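Local coordinates for FMN-dependent nitronate monooxygenase (Shewanella oneidensis, PDB 5LSM), which probably uses FMN and molecular oxygen to oxidise propionate 3-nitronate to 3-oxopropanoate, releasing nitrate, nitrite and hydrogen peroxide, at residues 87-92 and 285-290; 259-264 and 315-320; 292-295 and 299-302. All blocks are in the same frame, centred on the assembly; numbering follows the deposited sequence.

Contact 1. Residues 87-92 and 285-290; sequences LEQLAP and AEMGPM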
loop_
_atom_site.group_PDB
_atom_site.type_symbol
_atom_site.label_atom_id
_atom_site.label_comp_id
_atom_site.label_asym_id
_atom_site.label_seq_id
_atom_site.Cartn_x
_atom_site.Cartn_y
_atom_site.Cartn_z
ATOM N N LEU A 87 -0.891 12.692 28.931
ATOM C CA LEU A 87 -2.096 12.824 29.753
ATOM C C LEU A 87 -2.584 14.271 29.757
ATOM O O LEU A 87 -3.771 14.536 29.555
ATOM C CB LEU A 87 -1.800 12.358 31.189
ATOM C CG LEU A 87 -2.754 11.388 31.893
ATOM C CD1 LEU A 87 -3.483 10.466 30.928
ATOM C CD2 LEU A 87 -1.979 10.572 32.917
ATOM N N GLU A 88 -1.643 15.200 29.911
ATOM C CA GLU A 88 -1.944 16.631 29.941
ATOM C C GLU A 88 -2.581 17.069 28.639
ATOM O O GLU A 88 -3.508 17.872 28.634
ATOM C CB GLU A 88 -0.651 17.431 30.171
ATOM C CG GLU A 88 -0.858 18.912 30.434
ATOM C CD GLU A 88 0.441 19.701 30.394
ATOM O OE1 GLU A 88 1.530 19.085 30.483
ATOM O OE2 GLU A 88 0.370 20.946 30.290
ATOM N N GLN A 89 -2.055 16.556 27.532
ATOM C CA GLN A 89 -2.600 16.845 26.205
ATOM C C GLN A 89 -4.056 16.399 25.999
ATOM O O GLN A 89 -4.793 17.007 25.222
ATOM C CB GLN A 89 -1.750 16.165 25.156
ATOM C CG GLN A 89 -0.341 16.692 25.065
ATOM C CD GLN A 89 0.072 16.901 23.632
ATOM O OE1 GLN A 89 -0.729 17.341 22.795
ATOM N NE2 GLN A 89 1.306 16.548 23.324
ATOM N N LEU A 90 -4.452 15.323 26.666
ATOM C CA LEU A 90 -5.817 14.805 26.552
ATOM C C LEU A 90 -6.826 15.467 27.518
ATOM O O LEU A 90 -8.023 15.157 27.479
ATOM C CB LEU A 90 -5.815 13.289 26.766
ATOM C CG LEU A 90 -4.837 12.525 25.874
ATOM C CD1 LEU A 90 -4.755 11.063 26.294
ATOM C CD2 LEU A 90 -5.239 12.652 24.416
ATOM N N ALA A 91 -6.346 16.383 28.364
ATOM C CA ALA A 91 -7.176 16.992 29.400
ATOM C C ALA A 91 -8.564 17.470 28.895
ATOM O O ALA A 91 -9.577 17.193 29.526
ATOM C CB ALA A 91 -6.417 18.127 30.072
ATOM N N PRO A 92 -8.612 18.135 27.728
ATOM C CA PRO A 92 -9.891 18.571 27.167
ATOM C C PRO A 92 -10.943 17.468 27.002
ATOM O O PRO A 92 -12.134 17.705 27.253
ATOM C CB PRO A 92 -9.498 19.116 25.797
ATOM C CG PRO A 92 -8.101 19.595 25.974
ATOM C CD PRO A 92 -7.470 18.638 26.940
ATOM N N ALA A 285 -8.353 11.968 13.837
ATOM C CA ALA A 285 -8.405 13.193 13.038
ATOM C C ALA A 285 -7.896 14.429 13.807
ATOM O O ALA A 285 -7.225 15.280 13.226
ATOM C CB ALA A 285 -9.805 13.431 12.518
ATOM N N GLU A 286 -8.158 14.496 15.114
ATOM C CA GLU A 286 -7.858 15.711 15.892
ATOM C C GLU A 286 -6.473 15.668 16.490
ATOM O O GLU A 286 -5.869 16.704 16.678
ATOM C CB GLU A 286 -8.886 15.930 17.011
ATOM C CG GLU A 286 -10.263 16.301 16.493
ATOM C CD GLU A 286 -11.297 16.419 17.600
ATOM O OE1 GLU A 286 -10.953 16.172 18.773
ATOM O OE2 GLU A 286 -12.470 16.727 17.293
ATOM N N MET A 287 -5.980 14.469 16.791
ATOM C CA MET A 287 -4.721 14.297 17.514
ATOM C C MET A 287 -3.646 13.572 16.687
ATOM O O MET A 287 -2.494 13.448 17.125
ATOM C CB MET A 287 -4.970 13.538 18.833
ATOM C CG MET A 287 -5.850 14.288 19.834
ATOM S SD MET A 287 -5.074 15.789 20.488
ATOM C CE MET A 287 -3.723 15.070 21.432
ATOM N N GLY A 288 -3.988 13.158 15.473
ATOM C CA GLY A 288 -3.070 12.371 14.649
ATOM C C GLY A 288 -3.311 12.568 13.165
ATOM O O GLY A 288 -3.430 13.695 12.715
ATOM N N PRO A 289 -3.425 11.467 12.398
ATOM C CA PRO A 289 -3.448 10.084 12.866
ATOM C C PRO A 289 -2.199 9.642 13.658
ATOM O O PRO A 289 -2.316 8.851 14.612
ATOM C CB PRO A 289 -3.571 9.299 11.563
ATOM N N MET A 290 -1.021 10.134 13.257
ATOM C CA MET A 290 0.245 9.827 13.943
ATOM C C MET A 290 0.607 10.967 14.870
ATOM O O MET A 290 0.363 12.130 14.546
ATOM C CB MET A 290 1.395 9.637 12.934
ATOM C CG MET A 290 1.350 8.341 12.125
ATOM S SD MET A 290 1.271 6.823 13.108
ATOM C CE MET A 290 2.950 6.681 13.716
#

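Contact 2. Residues 259-264 and 315-320; sequences SDAAQH and GFWDFS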
loop_
_atom_site.group_PDB
_atom_site.type_symbol
_atom_site.label_atom_id
_atom_site.label_comp_id
_atom_site.label_asym_id
_atom_site.label_seq_id
_atom_site.Cartn_x
_atom_site.Cartn_y
_atom_site.Cartn_z
ATOM N N SER A 259 -20.442 0.558 8.058
ATOM C CA SER A 259 -20.610 1.914 7.551
ATOM C C SER A 259 -19.638 2.240 6.414
ATOM O O SER A 259 -18.669 1.522 6.183
ATOM C CB SER A 259 -20.394 2.908 8.683
ATOM O OG SER A 259 -19.024 2.952 9.037
ATOM N N ASP A 260 -19.854 3.378 5.770
ATOM C CA ASP A 260 -18.972 3.817 4.708
ATOM C C ASP A 260 -17.740 4.571 5.231
ATOM O O ASP A 260 -16.769 4.769 4.497
ATOM C CB ASP A 260 -19.743 4.620 3.642
ATOM C CG ASP A 260 -20.389 5.881 4.195
ATOM O OD1 ASP A 260 -19.777 6.542 5.059
ATOM O OD2 ASP A 260 -21.492 6.236 3.722
ATOM N N ALA A 261 -17.730 4.892 6.522
ATOM C CA ALA A 261 -16.479 5.254 7.216
ATOM C C ALA A 261 -15.417 4.123 7.165
ATOM O O ALA A 261 -14.215 4.385 7.119
ATOM C CB ALA A 261 -16.777 5.627 8.663
ATOM N N ALA A 262 -15.865 2.872 7.158
ATOM C CA ALA A 262 -14.950 1.744 7.154
ATOM C C ALA A 262 -13.922 1.828 6.027
ATOM O O ALA A 262 -12.817 1.337 6.174
ATOM C CB ALA A 262 -15.723 0.443 7.060
ATOM N N GLN A 263 -14.298 2.449 4.909
ATOM C CA GLN A 263 -13.412 2.606 3.749
ATOM C C GLN A 263 -12.190 3.476 3.991
ATOM O O GLN A 263 -11.181 3.292 3.310
ATOM C CB GLN A 263 -14.181 3.151 2.542
ATOM C CG GLN A 263 -15.135 2.137 1.908
ATOM C CD GLN A 263 -16.156 2.791 0.985
ATOM O OE1 GLN A 263 -17.295 3.045 1.385
ATOM N NE2 GLN A 263 -15.745 3.086 -0.251
ATOM N N HIS A 264 -12.276 4.440 4.918
ATOM C CA HIS A 264 -11.138 5.318 5.219
ATOM C C HIS A 264 -10.403 4.873 6.488
ATOM O O HIS A 264 -10.923 5.032 7.596
ATOM C CB HIS A 264 -11.585 6.776 5.361
ATOM C CG HIS A 264 -10.450 7.736 5.575
ATOM N ND1 HIS A 264 -10.635 9.012 6.064
ATOM C CD2 HIS A 264 -9.122 7.620 5.323
ATOM C CE1 HIS A 264 -9.465 9.624 6.152
ATOM N NE2 HIS A 264 -8.532 8.808 5.696
ATOM N N GLY A 315 -22.373 5.328 22.761
ATOM C CA GLY A 315 -22.557 4.918 21.372
ATOM C C GLY A 315 -21.724 5.684 20.360
ATOM O O GLY A 315 -21.990 5.615 19.160
ATOM N N PHE A 316 -20.707 6.400 20.830
ATOM C CA PHE A 316 -19.731 7.023 19.942
ATOM C C PHE A 316 -18.551 6.085 19.755
ATOM O O PHE A 316 -18.034 5.540 20.726
ATOM C CB PHE A 316 -19.229 8.333 20.538
ATOM C CG PHE A 316 -20.268 9.404 20.606
ATOM C CD1 PHE A 316 -20.817 9.929 19.443
ATOM C CD2 PHE A 316 -20.672 9.918 21.826
ATOM C CE1 PHE A 316 -21.770 10.930 19.500
ATOM C CE2 PHE A 316 -21.625 10.912 21.886
ATOM C CZ PHE A 316 -22.167 11.428 20.720
ATOM N N TRP A 317 -18.082 5.947 18.517
ATOM C CA TRP A 317 -16.856 5.196 18.271
ATOM C C TRP A 317 -15.611 6.092 18.238
ATOM O O TRP A 317 -14.531 5.637 17.874
ATOM C CB TRP A 317 -16.983 4.298 17.018
ATOM C CG TRP A 317 -17.189 4.975 15.666
ATOM C CD1 TRP A 317 -16.394 5.919 15.099
ATOM C CD2 TRP A 317 -18.139 4.597 14.646
ATOM N NE1 TRP A 317 -16.832 6.207 13.822
ATOM C CE2 TRP A 317 -17.888 5.397 13.518
ATOM C CE3 TRP A 317 -19.189 3.681 14.595
ATOM C CZ2 TRP A 317 -18.670 5.339 12.366
ATOM C CZ3 TRP A 317 -19.973 3.626 13.443
ATOM C CH2 TRP A 317 -19.702 4.451 12.347
ATOM N N ASP A 318 -15.741 7.300 18.797
ATOM C CA ASP A 318 -14.739 8.374 18.656
ATOM C C ASP A 318 -13.387 8.056 19.305
ATOM O O ASP A 318 -12.377 8.629 18.925
ATOM C CB ASP A 318 -15.275 9.710 19.236
ATOM C CG ASP A 318 -16.511 10.255 18.471
ATOM O OD1 ASP A 318 -17.084 9.513 17.643
ATOM O OD2 ASP A 318 -16.932 11.411 18.730
ATOM N N PHE A 319 -13.361 7.178 20.301
ATOM C CA PHE A 319 -12.110 6.887 21.007
ATOM C C PHE A 319 -11.795 5.387 21.006
ATOM O O PHE A 319 -11.175 4.876 21.929
ATOM C CB PHE A 319 -12.161 7.452 22.439
ATOM C CG PHE A 319 -12.140 8.952 22.493
ATOM C CD1 PHE A 319 -10.938 9.640 22.533
ATOM C CD2 PHE A 319 -13.313 9.676 22.382
ATOM C CE1 PHE A 319 -10.910 11.019 22.507
ATOM C CE2 PHE A 319 -13.298 11.057 22.348
ATOM C CZ PHE A 319 -12.095 11.729 22.418
ATOM N N SER A 320 -12.212 4.690 19.952
ATOM C CA SER A 320 -12.022 3.245 19.875
ATOM C C SER A 320 -10.903 2.881 18.879
ATOM O O SER A 320 -10.782 3.503 17.828
ATOM C CB SER A 320 -13.322 2.564 19.467
ATOM O OG SER A 320 -14.327 2.730 20.451
#

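Contact 3. Residues 292-295 and 299-302; sequences EAVP and LASS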
loop_
_atom_site.group_PDB
_atom_site.type_symbol
_atom_site.label_atom_id
_atom_site.label_comp_id
_atom_site.label_asym_id
_atom_site.label_seq_id
_atom_site.Cartn_x
_atom_site.Cartn_y
_atom_site.Cartn_z
ATOM N N GLU A 292 3.927 12.222 17.644
ATOM C CA GLU A 292 5.275 11.973 18.136
ATOM C C GLU A 292 5.341 11.997 19.671
ATOM O O GLU A 292 6.292 11.489 20.260
ATOM C CB GLU A 292 6.234 13.011 17.547
ATOM C CG GLU A 292 6.203 13.098 16.013
ATOM C CD GLU A 292 4.938 13.767 15.427
ATOM O OE1 GLU A 292 4.335 14.667 16.071
ATOM O OE2 GLU A 292 4.559 13.408 14.287
ATOM N N ALA A 293 4.291 12.517 20.313
ATOM C CA ALA A 293 4.246 12.690 21.781
ATOM C C ALA A 293 3.696 11.484 22.576
ATOM O O ALA A 293 3.790 11.458 23.793
ATOM C CB ALA A 293 3.429 13.930 22.113
ATOM N N VAL A 294 3.100 10.514 21.891
ATOM C CA VAL A 294 2.551 9.325 22.530
ATOM C C VAL A 294 3.646 8.446 23.138
ATOM O O VAL A 294 4.671 8.221 22.526
ATOM C CB VAL A 294 1.763 8.489 21.515
ATOM C CG1 VAL A 294 1.076 7.309 22.189
ATOM C CG2 VAL A 294 0.745 9.373 20.808
ATOM N N PRO A 295 3.420 7.935 24.353
ATOM C CA PRO A 295 4.437 7.078 24.940
ATOM C C PRO A 295 4.671 5.768 24.182
ATOM O O PRO A 295 3.792 5.277 23.459
ATOM C CB PRO A 295 3.904 6.794 26.354
ATOM C CG PRO A 295 2.483 7.231 26.353
ATOM C CD PRO A 295 2.368 8.293 25.323
ATOM N N LEU A 299 2.426 1.521 26.446
ATOM C CA LEU A 299 2.032 2.351 27.576
ATOM C C LEU A 299 0.782 3.192 27.294
ATOM O O LEU A 299 -0.055 3.356 28.170
ATOM C CB LEU A 299 3.202 3.212 28.041
ATOM C CG LEU A 299 4.385 2.356 28.495
ATOM C CD1 LEU A 299 5.620 3.185 28.775
ATOM C CD2 LEU A 299 4.018 1.485 29.697
ATOM N N ALA A 300 0.577 3.565 26.039
ATOM C CA ALA A 300 -0.410 4.590 25.693
ATOM C C ALA A 300 -1.862 4.153 25.893
ATOM O O ALA A 300 -2.737 4.999 26.062
ATOM C CB ALA A 300 -0.203 5.057 24.261
ATOM N N SER A 301 -2.109 2.847 25.906
ATOM C CA SER A 301 -3.461 2.316 26.129
ATOM C C SER A 301 -4.062 2.815 27.427
ATOM O O SER A 301 -5.247 3.120 27.483
ATOM C CB SER A 301 -3.461 0.780 26.144
ATOM O OG SER A 301 -2.451 0.284 25.297
ATOM N N SER A 302 -3.257 2.869 28.478
ATOM C CA SER A 302 -3.770 3.252 29.784
ATOM C C SER A 302 -4.432 4.643 29.742
ATOM O O SER A 302 -5.509 4.831 30.324
ATOM C CB SER A 302 -2.659 3.212 30.827
ATOM O OG SER A 302 -1.595 4.054 30.444
#

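Contact 1. Residues 87-92 and 285-290
The methyl end of M287 bridges Q89 and L90 in a small, largely apolar contact near the edge of the chain, about 25 Å from its centre, where the last residue of helix 282-287 faces the junction of helices 80-89 and 91-97. The backbones stay well apart: the CA atoms of L90 and M287, the nearest pair, are 9.1 Å from each other, and no hydrogen bond joins the segments. What spans the gap is the thioether chain. M287 is folded at both chi2 and chi3 (each -67°), yet it still carries CE across to the other segment. There CE meets L90 CD2 at 4.1 Å, one branch of the leucine taking part, and Q89 OE1 at 4.0 Å, a van der Waals approach to the amide oxygen. The parallel FMN-binding barrel common to this family lies elsewhere in the chain; this contact belongs to the helical part beside it, where helices 80-89, 91-97, 282-287 and 301-313 come together. L90 packs on two of the elements gathered here. Its CG lies beside the backbone N (chi1 -53°), and the buried isobutyl group, while offering CD2 to M287, also packs on A303 of helix 301-313. Within 87-92, A91 N bonds to E88 O (3.2 Å) and L90 N, weakly, to L87 O. Y93 of helix 91-97 adds a second link, touching M287 and hydrogen-bonding to E286 OE1, while E286 OE2 forms a salt bridge with R282.

Contact 2. Residues 259-264 and 315-320
A261 and W317 have the nearest CA atoms of the two segments, yet these are 11.1 Å apart, and the W317 side chain spans much of the gap; neither segment has regular secondary structure. Residues 260-263 follow helical angles without regular bonding, and H264 N reaches A261 O at 2.9 Å; on the other side, G315, with positive phi, is the C-prime residue of a Schellman motif that ends helix 301-313.

In W317, with chi1 at 64°, CG sits between the backbone N and the carbonyl carbon, and the benzo end of the ring points at the other loop. S259 OG lies 3.7 Å from CH2 of W317, and A261 CB lies 4.2 Å from CZ2, both approaching the ring obliquely. The serine hydroxyl is not bonded to the indole: it hydrogen-bonds to A256 O, which ties it to A256 in the last turn of helix 251-258, and the ring also rests on I252, E255 and A256 of that helix. The contact is thus surface packing of a tryptophan against a helix end and the loop leading to strand 265-268, outside the FMN pocket, with the W317 side chain about 14 Å from the cofactor.

Contact 3. Residues 292-295 and 299-302
V294 and P295 meet L299 and A300 through apolar packing, which accounts for every contact between the two segments. CG1 of V294, anti to the backbone N (chi1 -175°), extends to the methyl of A300, with 3.3 Å between V294 CG1 and A300 CB, a separation so short for two carbons that its exact value is doubtful. P295 takes the neighbouring place and uses two parts of its ring. CG lies 4.0 Å from A300 CB and equally near A300 CA, so the pyrrolidine rests against the root of the alanine; CB approaches the CB of L299, also at 4.0 Å. The leucine is therefore met at its base, and the L299 side chain also packs on P76 and Q79. A300 has no side chain beyond its methyl, which lets both V294 and P295 come close, and the CA atoms of P295 and A300 are 5.5 Å apart.

Hydrogen bonding acts within 299-302 instead of across the contact. L299 O is gripped twice by S302: the OG donates at 2.8 Å, almost straight on to the carbonyl (C=O...donor angle 169°), and the backbone N at 3.3 Å. S301 OG in turn bonds to P298 O, so serine hydroxyls secure the backbone on the way into helix 301-313.

Helix 80-89 also packs on this loop: W86 on both V294 and P295, Q83 on P295. K82 NZ also hydrogen-bonds to E292 O. The whole forms a compact bend of the chain, with three residues between the segments, that leads from the loop after helix 282-287 into helix 301-313 in the helical region beside the FMN-binding TIM barrel.

Overall arrangement
The three contacts lie in the helical region flanking the TIM barrel, drawn chiefly from the C-terminal part of the chain, with helices 80-89 and 91-97 reaching it from far earlier. Contacts 1 and 3 are neighbours, centres about 10 Å apart, and touch where Q89 NE2 packs on A293 CB at 3.6 Å; contact 1 uses helix 282-287 and contact 3 the start of helix 301-313, the next helix. Contact 3 is nested in the loop closed by contact 2, whereas contacts 1 and 2 interleave along the chain, their centres about 17 Å apart. Contact 1 joins sequence 193 residues apart and contact 2 sequence 51 apart, whereas contact 3 is local; all lie outside the FMN pocket.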